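Hydrolase (PDB 4QKU) probably hydrolyses fumarylacetoacetate to fumarate and acetoacetate, the last step of phenylalanine and tyrosine breakdown, as a metal-dependent member of the FAH family. Local coordinates at residues B[25-30]-B[110-115]; B[41-46]-B[57-62]; B[252-257]-B[280-285]; B[295-300]-B[315-320]; B[413-418]-B[429-434]. All blocks are in the same frame, centred on the assembly; numbering follows the deposited sequence.

Contact 1: B[25-30]-B[110-115]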
# COMPACT_ATOMS: atom_id res chain seq x y z
N SER B 25 34.47 -21.06 0.76
CA SER B 25 35.07 -19.85 1.30
C SER B 25 36.16 -20.08 2.35
O SER B 25 36.20 -21.11 3.03
CB SER B 25 33.98 -18.98 1.89
OG SER B 25 34.46 -17.68 2.16
N TRP B 26 37.05 -19.09 2.47
CA TRP B 26 38.03 -19.05 3.57
C TRP B 26 37.36 -18.57 4.90
O TRP B 26 37.95 -18.65 5.98
CB TRP B 26 39.25 -18.19 3.23
CG TRP B 26 38.94 -16.85 2.63
CD1 TRP B 26 38.97 -16.51 1.31
CD2 TRP B 26 38.57 -15.66 3.32
NE1 TRP B 26 38.64 -15.19 1.14
CE2 TRP B 26 38.39 -14.65 2.36
CE3 TRP B 26 38.38 -15.35 4.67
CZ2 TRP B 26 38.04 -13.35 2.70
CZ3 TRP B 26 38.02 -14.04 5.00
CH2 TRP B 26 37.85 -13.07 4.03
N ILE B 27 36.12 -18.10 4.79
CA ILE B 27 35.25 -18.01 5.95
C ILE B 27 34.66 -19.39 6.14
O ILE B 27 33.68 -19.77 5.49
CB ILE B 27 34.15 -16.95 5.74
CG1 ILE B 27 34.83 -15.58 5.75
CG2 ILE B 27 33.11 -17.00 6.84
CD1 ILE B 27 34.01 -14.51 5.11
N GLU B 28 35.28 -20.13 7.06
CA GLU B 28 35.05 -21.56 7.22
C GLU B 28 33.62 -21.93 7.63
O GLU B 28 33.12 -22.97 7.25
CB GLU B 28 36.04 -22.16 8.24
CG GLU B 28 36.12 -23.69 8.19
CD GLU B 28 36.53 -24.24 6.82
OE1 GLU B 28 37.55 -23.75 6.23
OE2 GLU B 28 35.85 -25.18 6.33
N THR B 29 32.96 -21.06 8.38
CA THR B 29 31.59 -21.36 8.80
C THR B 29 30.61 -21.46 7.63
O THR B 29 29.56 -22.09 7.74
CB THR B 29 31.07 -20.34 9.82
OG1 THR B 29 31.21 -19.00 9.30
CG2 THR B 29 31.83 -20.50 11.14
N ALA B 30 30.99 -20.86 6.50
CA ALA B 30 30.18 -20.92 5.30
C ALA B 30 30.15 -22.31 4.73
O ALA B 30 29.17 -22.70 4.09
CB ALA B 30 30.73 -19.96 4.26
N ALA B 110 34.23 -14.11 -5.89
CA ALA B 110 35.65 -14.24 -6.22
C ALA B 110 36.50 -13.90 -5.03
O ALA B 110 37.39 -14.62 -4.67
CB ALA B 110 36.00 -13.34 -7.40
N LEU B 111 36.17 -12.82 -4.38
CA LEU B 111 36.95 -12.35 -3.22
C LEU B 111 36.93 -13.30 -2.03
O LEU B 111 37.94 -13.43 -1.32
CB LEU B 111 36.42 -10.98 -2.79
CG LEU B 111 37.34 -10.23 -1.82
CD1 LEU B 111 38.67 -9.90 -2.50
CD2 LEU B 111 36.66 -8.98 -1.28
N PHE B 112 35.79 -13.95 -1.79
CA PHE B 112 35.63 -14.78 -0.61
C PHE B 112 35.82 -16.24 -0.89
O PHE B 112 35.68 -17.06 -0.00
CB PHE B 112 34.28 -14.53 0.06
CG PHE B 112 34.21 -13.20 0.75
CD1 PHE B 112 34.80 -13.03 1.99
CD2 PHE B 112 33.62 -12.11 0.13
CE1 PHE B 112 34.78 -11.81 2.62
CE2 PHE B 112 33.59 -10.89 0.76
CZ PHE B 112 34.17 -10.73 2.02
N SER B 113 36.19 -16.55 -2.14
CA SER B 113 36.63 -17.89 -2.51
C SER B 113 37.93 -18.27 -1.80
O SER B 113 38.89 -17.49 -1.75
CB SER B 113 36.87 -17.98 -4.02
OG SER B 113 35.66 -18.18 -4.69
N ARG B 114 37.97 -19.51 -1.32
CA ARG B 114 39.02 -19.95 -0.41
C ARG B 114 40.45 -19.58 -0.83
O ARG B 114 41.30 -19.33 0.03
CB ARG B 114 38.93 -21.46 -0.20
CG ARG B 114 39.52 -21.91 1.12
CD ARG B 114 39.98 -23.36 1.16
NE ARG B 114 38.88 -24.32 1.19
CZ ARG B 114 38.24 -24.68 2.30
NH1 ARG B 114 38.55 -24.15 3.50
NH2 ARG B 114 37.26 -25.57 2.20
N ASP B 115 40.69 -19.57 -2.14
CA ASP B 115 42.02 -19.40 -2.70
C ASP B 115 42.41 -17.96 -3.03
O ASP B 115 43.55 -17.72 -3.43
CB ASP B 115 42.15 -20.27 -3.94
CG ASP B 115 42.09 -21.75 -3.62
OD1 ASP B 115 42.23 -22.12 -2.43
OD2 ASP B 115 41.91 -22.55 -4.57
O HOH W 1 35.53 -26.63 4.25
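The indole of Trp26 meets segment 110-115 by face and by edge: Phe112 O lies over one face, while Leu111 O and Ser113 O sit at the rim in the ring plane. Of the two rim oxygens, Leu111 O is the hydrogen-bond acceptor, 3.1 Å from Trp26 NE1 and approached on an in-plane lone pair. The six-membered ring runs roughly parallel to Phe112, planes 30° apart, but is slid so far that overlap is slight; Trp26 CZ2 comes 3.3 Å from Phe112 CD1. Ile27 CD1 reaches the same Phe112 CD1. An ST turn sets the backbone here: Ser25 OG accepts from Ile27 N. Anti to its backbone N (chi1 -167°), Ser25 OG also reaches over to donate to Phe112 O at 2.6 Å, tying the N-terminal loop to segment 110-115. The second flat group, the guanidinium of Arg114, has Ser25 O over one face and Glu28 OE1 at its edge. That salt bridge, 2.9 Å from Arg114 NH1 to Glu28 OE1, uses the syn lone pair with the two planes nearly coplanar, and a water joins Glu28 OE2 to Arg114 NH2. Leu60 and Leu130 pack against both Ile27 and Phe112.

Contact 2: B[41-46]-B[57-62]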
# COMPACT_ATOMS: atom_id res chain seq x y z
N ASN B 41 25.16 -18.71 -1.84
CA ASN B 41 23.95 -17.94 -1.56
C ASN B 41 24.18 -16.47 -1.73
O ASN B 41 23.83 -15.92 -2.78
CB ASN B 41 23.47 -18.27 -0.15
CG ASN B 41 22.16 -17.64 0.19
OD1 ASN B 41 21.54 -16.95 -0.64
ND2 ASN B 41 21.68 -17.90 1.41
N LEU B 42 24.79 -15.82 -0.75
CA LEU B 42 25.10 -14.37 -0.81
C LEU B 42 23.85 -13.47 -0.91
O LEU B 42 23.67 -12.74 -1.86
CB LEU B 42 26.05 -14.07 -1.96
CG LEU B 42 27.41 -14.74 -1.86
CD1 LEU B 42 28.16 -14.61 -3.19
CD2 LEU B 42 28.28 -14.18 -0.75
N PRO B 43 22.98 -13.54 0.11
CA PRO B 43 21.76 -12.72 0.12
C PRO B 43 22.11 -11.33 0.58
O PRO B 43 23.12 -11.13 1.24
CB PRO B 43 20.89 -13.41 1.17
CG PRO B 43 21.91 -13.88 2.17
CD PRO B 43 23.13 -14.29 1.38
N PHE B 44 21.26 -10.37 0.24
CA PHE B 44 21.49 -8.99 0.61
C PHE B 44 20.61 -8.60 1.78
O PHE B 44 19.47 -9.07 1.90
CB PHE B 44 21.22 -8.08 -0.58
CG PHE B 44 22.23 -8.19 -1.65
CD1 PHE B 44 22.13 -9.17 -2.62
CD2 PHE B 44 23.30 -7.30 -1.69
CE1 PHE B 44 23.08 -9.26 -3.63
CE2 PHE B 44 24.25 -7.39 -2.68
CZ PHE B 44 24.14 -8.36 -3.65
N GLY B 45 21.13 -7.74 2.64
CA GLY B 45 20.35 -7.24 3.79
C GLY B 45 20.85 -5.91 4.30
O GLY B 45 21.77 -5.31 3.72
N ILE B 46 20.22 -5.44 5.38
CA ILE B 46 20.55 -4.19 6.01
C ILE B 46 20.78 -4.47 7.47
O ILE B 46 19.96 -5.12 8.13
CB ILE B 46 19.40 -3.16 5.89
CG1 ILE B 46 19.16 -2.78 4.43
CG2 ILE B 46 19.68 -1.93 6.75
CD1 ILE B 46 20.26 -1.94 3.82
N GLY B 57 24.49 -5.02 3.73
CA GLY B 57 25.40 -6.15 3.99
C GLY B 57 25.00 -7.43 3.29
O GLY B 57 23.91 -7.54 2.73
N VAL B 58 25.93 -8.38 3.25
CA VAL B 58 25.72 -9.71 2.63
C VAL B 58 26.18 -10.78 3.63
O VAL B 58 27.27 -10.68 4.21
CB VAL B 58 26.48 -9.85 1.32
CG1 VAL B 58 26.50 -11.30 0.83
CG2 VAL B 58 25.87 -8.96 0.25
N ALA B 59 25.31 -11.76 3.86
CA ALA B 59 25.57 -12.82 4.81
C ALA B 59 26.50 -13.82 4.19
O ALA B 59 26.35 -14.17 3.02
CB ALA B 59 24.28 -13.51 5.20
N LEU B 60 27.45 -14.30 4.97
CA LEU B 60 28.34 -15.37 4.55
C LEU B 60 28.81 -16.07 5.83
O LEU B 60 29.41 -15.45 6.71
CB LEU B 60 29.53 -14.79 3.77
CG LEU B 60 30.46 -15.79 3.11
CD1 LEU B 60 29.73 -16.73 2.16
CD2 LEU B 60 31.58 -15.09 2.36
N GLY B 61 28.56 -17.38 5.91
CA GLY B 61 28.85 -18.13 7.13
C GLY B 61 28.12 -17.45 8.28
O GLY B 61 26.94 -17.12 8.17
N ASP B 62 28.84 -17.21 9.37
CA ASP B 62 28.26 -16.57 10.56
C ASP B 62 28.61 -15.08 10.59
O ASP B 62 28.47 -14.44 11.62
CB ASP B 62 28.73 -17.29 11.85
CG ASP B 62 30.23 -17.12 12.13
OD1 ASP B 62 30.94 -16.40 11.39
OD2 ASP B 62 30.72 -17.70 13.13
O HOH W 2 25.55 -16.59 1.84
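Val58 fills the middle of the contact, and its two methyls divide the work. CG2 lies over one face of the Phe44 ring in a CH-pi contact, 4.0 Å from the centroid, with the two side chains alongside each other and pointing the same way. CG1, anti to the backbone N (chi1 168°), turns instead to Leu42 and comes 3.7 Å from its CD2. Leu42 CD2 also touches Leu60 CD1, while on the next residue pair Pro43 CG rests on Ala59 CB.

The close-knit end of this antiparallel beta hairpin is the hydrogen-bonded pair of glycines. Gly45 N gives to Gly57 O at 2.8 Å and Gly57 N returns a bond to Gly45 O at 2.7 Å, the second donor standing above the carbonyl plane. Phe44 and Val58 form the adjoining non-hydrogen-bonded pair. Toward Leu42 the ladder opens: Ala59 N reaches Pro43 O by a weak bond of 3.5 Å, helped by a CA-H...O contact from Val58 to the same oxygen. One step further a water replaces direct pairing, accepting from Leu42 N and donating to Ala59 O, each at 2.8 Å. Even this looser end is buried, so the water serves two backbone groups that the splayed strands no longer join directly.

Helix 98-111 covers the Val58 side through Leu108 and Val104, joined by Leu67 of helix 67-72, and the Phe44 ring meets that of Phe93. Pro43 and Ala59 face Trp285 of strand 280-288, while strand 63-66 continues the sheet beyond Val58.

Contact 3: B[252-257]-B[280-285]. With NA (sodium ion), chain H.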
# COMPACT_ATOMS: atom_id res chain seq x y z
N VAL B 252 12.04 -13.60 0.18
CA VAL B 252 12.14 -13.65 1.63
C VAL B 252 11.03 -14.54 2.15
O VAL B 252 10.08 -14.88 1.42
CB VAL B 252 11.98 -12.25 2.27
CG1 VAL B 252 13.14 -11.32 1.91
CG2 VAL B 252 10.65 -11.61 1.91
N LEU B 253 11.11 -14.88 3.44
CA LEU B 253 10.02 -15.59 4.09
C LEU B 253 9.08 -14.54 4.63
O LEU B 253 9.49 -13.43 4.98
CB LEU B 253 10.54 -16.45 5.23
CG LEU B 253 11.62 -17.45 4.85
CD1 LEU B 253 12.18 -18.12 6.09
CD2 LEU B 253 11.07 -18.48 3.91
N LEU B 254 7.81 -14.91 4.73
CA LEU B 254 6.76 -13.95 5.04
C LEU B 254 5.69 -14.60 5.93
O LEU B 254 5.07 -15.57 5.54
CB LEU B 254 6.15 -13.41 3.75
CG LEU B 254 5.13 -12.24 3.83
CD1 LEU B 254 5.10 -11.49 2.51
CD2 LEU B 254 3.72 -12.72 4.13
N ASN B 255 5.52 -14.05 7.13
CA ASN B 255 4.51 -14.48 8.03
C ASN B 255 3.42 -13.44 8.01
O ASN B 255 3.59 -12.34 8.53
CB ASN B 255 5.06 -14.64 9.45
CG ASN B 255 4.04 -15.28 10.39
OD1 ASN B 255 2.87 -15.46 10.04
ND2 ASN B 255 4.50 -15.64 11.58
N ASP B 256 2.30 -13.80 7.40
CA ASP B 256 1.18 -12.89 7.32
C ASP B 256 0.27 -13.15 8.49
O ASP B 256 -0.77 -13.80 8.35
CB ASP B 256 0.40 -13.02 6.03
CG ASP B 256 -0.75 -12.00 5.94
OD1 ASP B 256 -0.69 -10.97 6.66
OD2 ASP B 256 -1.72 -12.23 5.20
N TRP B 257 0.66 -12.62 9.64
CA TRP B 257 -0.11 -12.81 10.86
C TRP B 257 -1.55 -12.44 10.61
O TRP B 257 -1.83 -11.40 10.01
CB TRP B 257 0.41 -11.93 11.98
CG TRP B 257 1.88 -12.05 12.29
CD1 TRP B 257 2.89 -11.22 11.84
CD2 TRP B 257 2.49 -13.00 13.14
NE1 TRP B 257 4.08 -11.63 12.36
CE2 TRP B 257 3.86 -12.70 13.18
CE3 TRP B 257 2.01 -14.06 13.91
CZ2 TRP B 257 4.75 -13.43 13.94
CZ3 TRP B 257 2.89 -14.77 14.68
CH2 TRP B 257 4.25 -14.47 14.68
N THR B 280 2.85 -7.92 9.76
CA THR B 280 3.29 -8.88 8.79
C THR B 280 4.80 -8.86 8.96
O THR B 280 5.39 -7.78 9.04
CB THR B 280 2.89 -8.47 7.37
OG1 THR B 280 1.46 -8.40 7.29
CG2 THR B 280 3.39 -9.49 6.35
N THR B 281 5.40 -10.03 9.05
CA THR B 281 6.81 -10.16 9.34
C THR B 281 7.51 -10.82 8.15
O THR B 281 7.00 -11.79 7.58
CB THR B 281 7.06 -11.01 10.61
OG1 THR B 281 6.55 -10.34 11.77
CG2 THR B 281 8.57 -11.29 10.82
N ILE B 282 8.68 -10.28 7.79
CA ILE B 282 9.47 -10.88 6.75
C ILE B 282 10.86 -11.13 7.29
O ILE B 282 11.29 -10.41 8.21
CB ILE B 282 9.52 -10.02 5.45
CG1 ILE B 282 10.15 -8.65 5.67
CG2 ILE B 282 8.15 -9.88 4.83
CD1 ILE B 282 10.80 -8.10 4.42
N SER B 283 11.55 -12.14 6.76
CA SER B 283 12.92 -12.42 7.12
C SER B 283 13.82 -11.32 6.57
O SER B 283 13.46 -10.63 5.62
CB SER B 283 13.36 -13.77 6.53
OG SER B 283 13.15 -13.83 5.12
N PRO B 284 15.00 -11.12 7.19
CA PRO B 284 15.79 -9.94 6.84
C PRO B 284 16.61 -10.07 5.59
O PRO B 284 16.87 -9.05 4.95
CB PRO B 284 16.70 -9.76 8.05
CG PRO B 284 16.79 -11.10 8.65
CD PRO B 284 15.47 -11.75 8.43
N TRP B 285 17.01 -11.29 5.24
CA TRP B 285 17.94 -11.49 4.14
C TRP B 285 17.24 -11.77 2.84
O TRP B 285 16.50 -12.75 2.73
CB TRP B 285 18.85 -12.66 4.48
CG TRP B 285 19.75 -12.41 5.63
CD1 TRP B 285 19.72 -13.02 6.86
CD2 TRP B 285 20.87 -11.52 5.66
NE1 TRP B 285 20.75 -12.56 7.65
CE2 TRP B 285 21.47 -11.64 6.94
CE3 TRP B 285 21.43 -10.64 4.74
CZ2 TRP B 285 22.58 -10.90 7.31
CZ3 TRP B 285 22.55 -9.90 5.11
CH2 TRP B 285 23.12 -10.04 6.38
NA NA H . -0.55 -9.76 8.71
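Metal ligation dominates one end of the contact: Asp256 OD1 binds the sodium ion at 2.4 Å, Trp257 O at 2.5 Å and Thr280 OG1 at 2.8 Å. The carbonyl oxygens of Lys276 and Ala279 complete the five protein ligands. Asp256 is the centre of an inverse gamma turn, and its carboxylate carbon lies anti to the backbone N (chi1 -177°), which directs OD1 to the metal; the sodium ion sits where Asp256 and Thr280 are predicted to bind magnesium. OD2 lies close to carboxylates of Glu222 and Asp149, with which Asp256 is predicted to bind calcium; the side chain of Lys276 is also near.

Backbone hydrogen bonds hold the two strands antiparallel. Asn255 and Thr281 exchange a pair, the shorter being Asn255 N to Thr281 O at 2.7 Å, and Ser283 N binds Leu253 O. Both strands belong to the mixed sheet of the FAH-type C-terminal domain, where strand 219-229 flanks 248-259 and strand 189-191 flanks 280-288.

Two side-chain hydroxyls take part in the polar network. Ser283 OG, between backbone N and carbonyl carbon (chi1 54°), accepts from Leu253 N at 2.8 Å. Thr281 OG1 accepts from Trp257 NE1 at 2.8 Å, in the ring plane and almost straight (176°); Asn255 ND2 stands over one face of that indole, offset toward the rim, while Asn255 OD1 accepts from Glu222 N.

Among the apolar contacts, Leu254 CG packs 4.0 Å from Ile282 CG2, and Leu254 CD2 touches Thr280 CG2. Val252 CG2 meets Ile282 CB, while CG1 turns away from it toward Trp285 O.

Contact 4: B[295-300]-B[315-320]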
# COMPACT_ATOMS: atom_id res chain seq x y z
N PHE B 295 17.74 -24.38 -8.14
CA PHE B 295 16.57 -25.03 -7.56
C PHE B 295 15.29 -24.76 -8.34
O PHE B 295 14.19 -25.02 -7.86
CB PHE B 295 16.48 -24.60 -6.09
CG PHE B 295 17.78 -24.74 -5.38
CD1 PHE B 295 18.21 -25.98 -4.96
CD2 PHE B 295 18.62 -23.64 -5.23
CE1 PHE B 295 19.45 -26.12 -4.35
CE2 PHE B 295 19.85 -23.76 -4.62
CZ PHE B 295 20.27 -25.01 -4.18
N ARG B 296 15.44 -24.26 -9.56
CA ARG B 296 14.33 -24.02 -10.46
C ARG B 296 13.75 -25.35 -10.87
O ARG B 296 14.50 -26.24 -11.25
CB ARG B 296 14.87 -23.27 -11.67
CG ARG B 296 13.87 -22.95 -12.76
CD ARG B 296 14.58 -22.21 -13.88
NE ARG B 296 15.00 -20.88 -13.45
CZ ARG B 296 14.20 -19.82 -13.37
NH1 ARG B 296 12.90 -19.91 -13.67
NH2 ARG B 296 14.69 -18.66 -12.96
N VAL B 297 12.44 -25.54 -10.72
CA VAL B 297 11.80 -26.80 -11.11
C VAL B 297 10.49 -26.56 -11.84
O VAL B 297 10.00 -25.46 -11.90
CB VAL B 297 11.54 -27.75 -9.91
CG1 VAL B 297 12.85 -28.24 -9.30
CG2 VAL B 297 10.67 -27.07 -8.86
N ALA B 298 9.94 -27.64 -12.40
CA ALA B 298 8.68 -27.58 -13.14
C ALA B 298 7.53 -27.26 -12.20
O ALA B 298 7.31 -27.96 -11.22
CB ALA B 298 8.42 -28.89 -13.87
N GLN B 299 6.79 -26.20 -12.51
CA GLN B 299 5.57 -25.85 -11.76
C GLN B 299 4.49 -26.89 -12.01
O GLN B 299 4.61 -27.69 -12.93
CB GLN B 299 5.06 -24.48 -12.16
CG GLN B 299 4.72 -24.33 -13.64
CD GLN B 299 5.91 -23.90 -14.46
OE1 GLN B 299 7.06 -24.08 -14.07
NE2 GLN B 299 5.64 -23.32 -15.64
N PRO B 300 3.44 -26.91 -11.16
CA PRO B 300 2.38 -27.90 -11.37
C PRO B 300 1.66 -27.66 -12.68
O PRO B 300 1.66 -26.53 -13.19
CB PRO B 300 1.42 -27.65 -10.21
CG PRO B 300 2.22 -26.97 -9.17
CD PRO B 300 3.32 -26.23 -9.86
N LYS B 315 10.47 -23.65 -16.74
CA LYS B 315 10.35 -23.99 -15.35
C LYS B 315 10.36 -22.69 -14.57
O LYS B 315 11.31 -21.90 -14.67
CB LYS B 315 11.52 -24.89 -14.96
CG LYS B 315 11.58 -26.14 -15.81
CD LYS B 315 12.79 -27.00 -15.50
CE LYS B 315 12.71 -28.32 -16.25
NZ LYS B 315 13.70 -29.30 -15.72
N HIS B 316 9.31 -22.47 -13.80
CA HIS B 316 9.21 -21.23 -13.06
C HIS B 316 8.84 -21.42 -11.60
O HIS B 316 8.53 -20.44 -10.93
CB HIS B 316 8.21 -20.31 -13.76
CG HIS B 316 8.63 -19.93 -15.15
ND1 HIS B 316 9.52 -18.90 -15.40
CD2 HIS B 316 8.32 -20.47 -16.35
CE1 HIS B 316 9.75 -18.83 -16.70
NE2 HIS B 316 9.01 -19.76 -17.30
N ALA B 317 8.90 -22.66 -11.10
CA ALA B 317 8.71 -22.95 -9.68
C ALA B 317 10.07 -23.08 -9.01
O ALA B 317 11.05 -23.20 -9.70
CB ALA B 317 7.93 -24.24 -9.51
N PHE B 318 10.13 -23.03 -7.67
CA PHE B 318 11.38 -23.22 -6.95
C PHE B 318 11.20 -24.19 -5.82
O PHE B 318 10.16 -24.21 -5.17
CB PHE B 318 11.94 -21.90 -6.45
CG PHE B 318 12.35 -20.99 -7.56
CD1 PHE B 318 11.42 -20.17 -8.17
CD2 PHE B 318 13.64 -21.00 -8.04
CE1 PHE B 318 11.78 -19.37 -9.25
CE2 PHE B 318 14.01 -20.19 -9.10
CZ PHE B 318 13.08 -19.37 -9.70
N ASP B 319 12.23 -25.00 -5.62
CA ASP B 319 12.24 -26.11 -4.67
C ASP B 319 12.76 -25.58 -3.33
O ASP B 319 13.95 -25.61 -3.05
CB ASP B 319 13.14 -27.20 -5.23
CG ASP B 319 13.16 -28.46 -4.40
OD1 ASP B 319 12.53 -28.56 -3.35
OD2 ASP B 319 13.88 -29.39 -4.83
N ILE B 320 11.86 -25.07 -2.51
CA ILE B 320 12.26 -24.46 -1.25
C ILE B 320 11.50 -25.20 -0.17
O ILE B 320 10.28 -25.08 -0.07
CB ILE B 320 11.88 -22.98 -1.17
CG1 ILE B 320 12.53 -22.20 -2.32
CG2 ILE B 320 12.36 -22.39 0.15
CD1 ILE B 320 12.07 -20.77 -2.45
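Lys315 O takes the shortest polar bond here, from Arg296 NH1 at 2.7 Å; the donor lies in the carbonyl plane and the oxygen in turn lies in the guanidinium plane. The arginine chain runs extended from CB; CG and CD pass alongside the carbonyl oxygen, and the bend at chi3 (-68°) turns the guanidinium back so that NH1 reaches it. Phe318 CZ then comes over one face of the guanidinium, 3.7 Å from Arg296 NH2, with the ring turned steeply to it, planes 68° apart, and its rim toward the cation. Glu245 and Glu293 pair with Arg296 NH2 and NE, so the charge is shared among several partners, and Glu245 also binds His316 ND1.

Strand 296-297 pairs antiparallel with the start of strand 317-327 in the curled mixed sheet of the C-terminal domain. Val297 N bonds Ala317 O at 2.9 Å, Ala317 N returns to Val297 O, and Asp319 N reaches Phe295 O. Beyond the ladder, Gln299 replaces backbone with side chain: bent at chi2 (-88°), it brings OE1 to His316 N at 2.8 Å, while its NE2 binds Gly314 O. Ala317 CB packs 3.6 Å from Gln299 CA and also meets Val297 CG2.

Contact 5: B[413-418]-B[429-434]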
# COMPACT_ATOMS: atom_id res chain seq x y z
N LEU B 413 6.69 -17.84 17.11
CA LEU B 413 6.47 -18.52 15.82
C LEU B 413 7.61 -18.23 14.90
O LEU B 413 7.98 -17.07 14.73
CB LEU B 413 5.17 -18.06 15.18
CG LEU B 413 3.87 -18.71 15.67
CD1 LEU B 413 3.82 -20.17 15.24
CD2 LEU B 413 3.66 -18.58 17.17
N THR B 414 8.18 -19.27 14.32
CA THR B 414 9.32 -19.12 13.42
C THR B 414 9.06 -19.80 12.06
O THR B 414 8.59 -20.92 11.99
CB THR B 414 10.61 -19.67 14.08
OG1 THR B 414 10.74 -19.13 15.40
CG2 THR B 414 11.83 -19.25 13.29
N LEU B 415 9.36 -19.08 11.00
CA LEU B 415 9.37 -19.64 9.65
C LEU B 415 10.82 -19.84 9.29
O LEU B 415 11.66 -18.98 9.59
CB LEU B 415 8.78 -18.65 8.66
CG LEU B 415 7.27 -18.61 8.39
CD1 LEU B 415 6.44 -18.62 9.66
CD2 LEU B 415 6.94 -17.38 7.55
N ALA B 416 11.12 -20.97 8.67
CA ALA B 416 12.43 -21.21 8.12
C ALA B 416 12.25 -21.77 6.71
O ALA B 416 11.25 -22.38 6.40
CB ALA B 416 13.19 -22.20 8.98
N GLY B 417 13.27 -21.59 5.88
CA GLY B 417 13.22 -22.10 4.53
C GLY B 417 14.61 -22.27 3.95
O GLY B 417 15.54 -21.55 4.31
N TRP B 418 14.74 -23.22 3.04
CA TRP B 418 16.04 -23.51 2.47
C TRP B 418 15.93 -24.43 1.27
O TRP B 418 14.97 -25.21 1.13
CB TRP B 418 16.96 -24.17 3.52
CG TRP B 418 16.55 -25.58 3.85
CD1 TRP B 418 16.99 -26.71 3.23
CD2 TRP B 418 15.59 -25.99 4.83
NE1 TRP B 418 16.38 -27.82 3.78
CE2 TRP B 418 15.52 -27.41 4.77
CE3 TRP B 418 14.81 -25.32 5.78
CZ2 TRP B 418 14.69 -28.15 5.61
CZ3 TRP B 418 13.96 -26.06 6.61
CH2 TRP B 418 13.90 -27.45 6.51
N GLY B 429 17.46 -18.03 6.31
CA GLY B 429 17.50 -17.60 7.70
C GLY B 429 16.16 -17.87 8.36
O GLY B 429 15.45 -18.85 8.00
N THR B 430 15.79 -17.01 9.31
CA THR B 430 14.51 -17.17 9.96
C THR B 430 13.64 -15.92 9.90
O THR B 430 14.11 -14.79 9.70
CB THR B 430 14.65 -17.56 11.44
OG1 THR B 430 15.42 -16.56 12.13
CG2 THR B 430 15.31 -18.94 11.58
N CYS B 431 12.36 -16.18 10.10
CA CYS B 431 11.33 -15.17 10.12
C CYS B 431 10.51 -15.38 11.39
O CYS B 431 9.56 -16.15 11.39
CB CYS B 431 10.49 -15.30 8.87
SG CYS B 431 9.04 -14.27 8.83
N ALA B 432 10.91 -14.70 12.46
CA ALA B 432 10.41 -15.00 13.82
C ALA B 432 9.63 -13.87 14.42
O ALA B 432 9.72 -12.72 13.99
CB ALA B 432 11.57 -15.32 14.74
N GLY B 433 8.84 -14.20 15.42
CA GLY B 433 8.18 -13.19 16.24
C GLY B 433 7.51 -13.76 17.46
O GLY B 433 6.94 -14.85 17.39
N ARG B 434 7.59 -13.03 18.57
CA ARG B 434 6.95 -13.42 19.82
C ARG B 434 5.71 -12.51 20.05
O ARG B 434 5.74 -11.30 19.82
CB ARG B 434 7.94 -13.42 21.00
O HOH W 3 7.33 -15.38 12.46
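Leu415 CB packs at 3.8 Å on Cys431 CB, its opposite number in a hydrogen-bonded pair of the antiparallel hairpin formed by strands 412-421 and 424-436. From CB the leucine turns with CG anti to its carbonyl carbon (chi1 -88°), and at the tip CD2 comes 4.0 Å from Cys431 SG. The same methyl reaches Leu254 O, and the side chain also touches Asn255 and Leu223.

Two hydrogen-bonded pairs carry the backbone. Leu415 N approaches Cys431 O from above its carbonyl plane, and Cys431 N returns to Leu415 O at 2.9 Å; Leu413 and Gly433 repeat the exchange, with Leu413 N at 3.0 Å from Gly433 O. Between these pairs, a water donates to both Leu413 O and Cys431 O, the latter at 2.6 Å, so each carbonyl serves a strand partner and a solvent molecule. On the other face, Thr414 CG2 comes 3.8 Å from Thr430 CB, and Thr414 OG1 passes 4.0 Å from Ala432 CB.

The two faces therefore differ in chemistry. The Leu415 and Cys431 face is buried against strands 219-229, 248-259 and 280-288, all of which carry predicted metal ligands, whereas the Thr414 and Ala432 face is partly exposed. Apolar carbon and sulphur on the inner side, with backbone groups bonded across the hairpin, to strand 317-327 and to a water, imply cohesion by dispersion and sheet bonding and no direct part in metal ligation.

Overall arrangement
Contacts 1, 2 and 3 form a touching series from the N-terminal region to the metal site. Contacts 1 and 2 have centres 13 Å apart and share a probable hydrogen bond from Thr29 OG1 to Asp62 N. Contact 2 passes to contact 3, centres about 17 Å apart, through the indole of Trp285, which lies against the backbone of the hairpin 44-60 and so couples the two family regions. Contact 3 bears the sodium ion; contact 5 packs on it with centres 8 Å apart, yet the Cys431 side chain remains about 11 Å from the metal. Contact 4 lies about 21 Å from contact 3 between centres and reaches contact 5 where Ile320 meets Trp418.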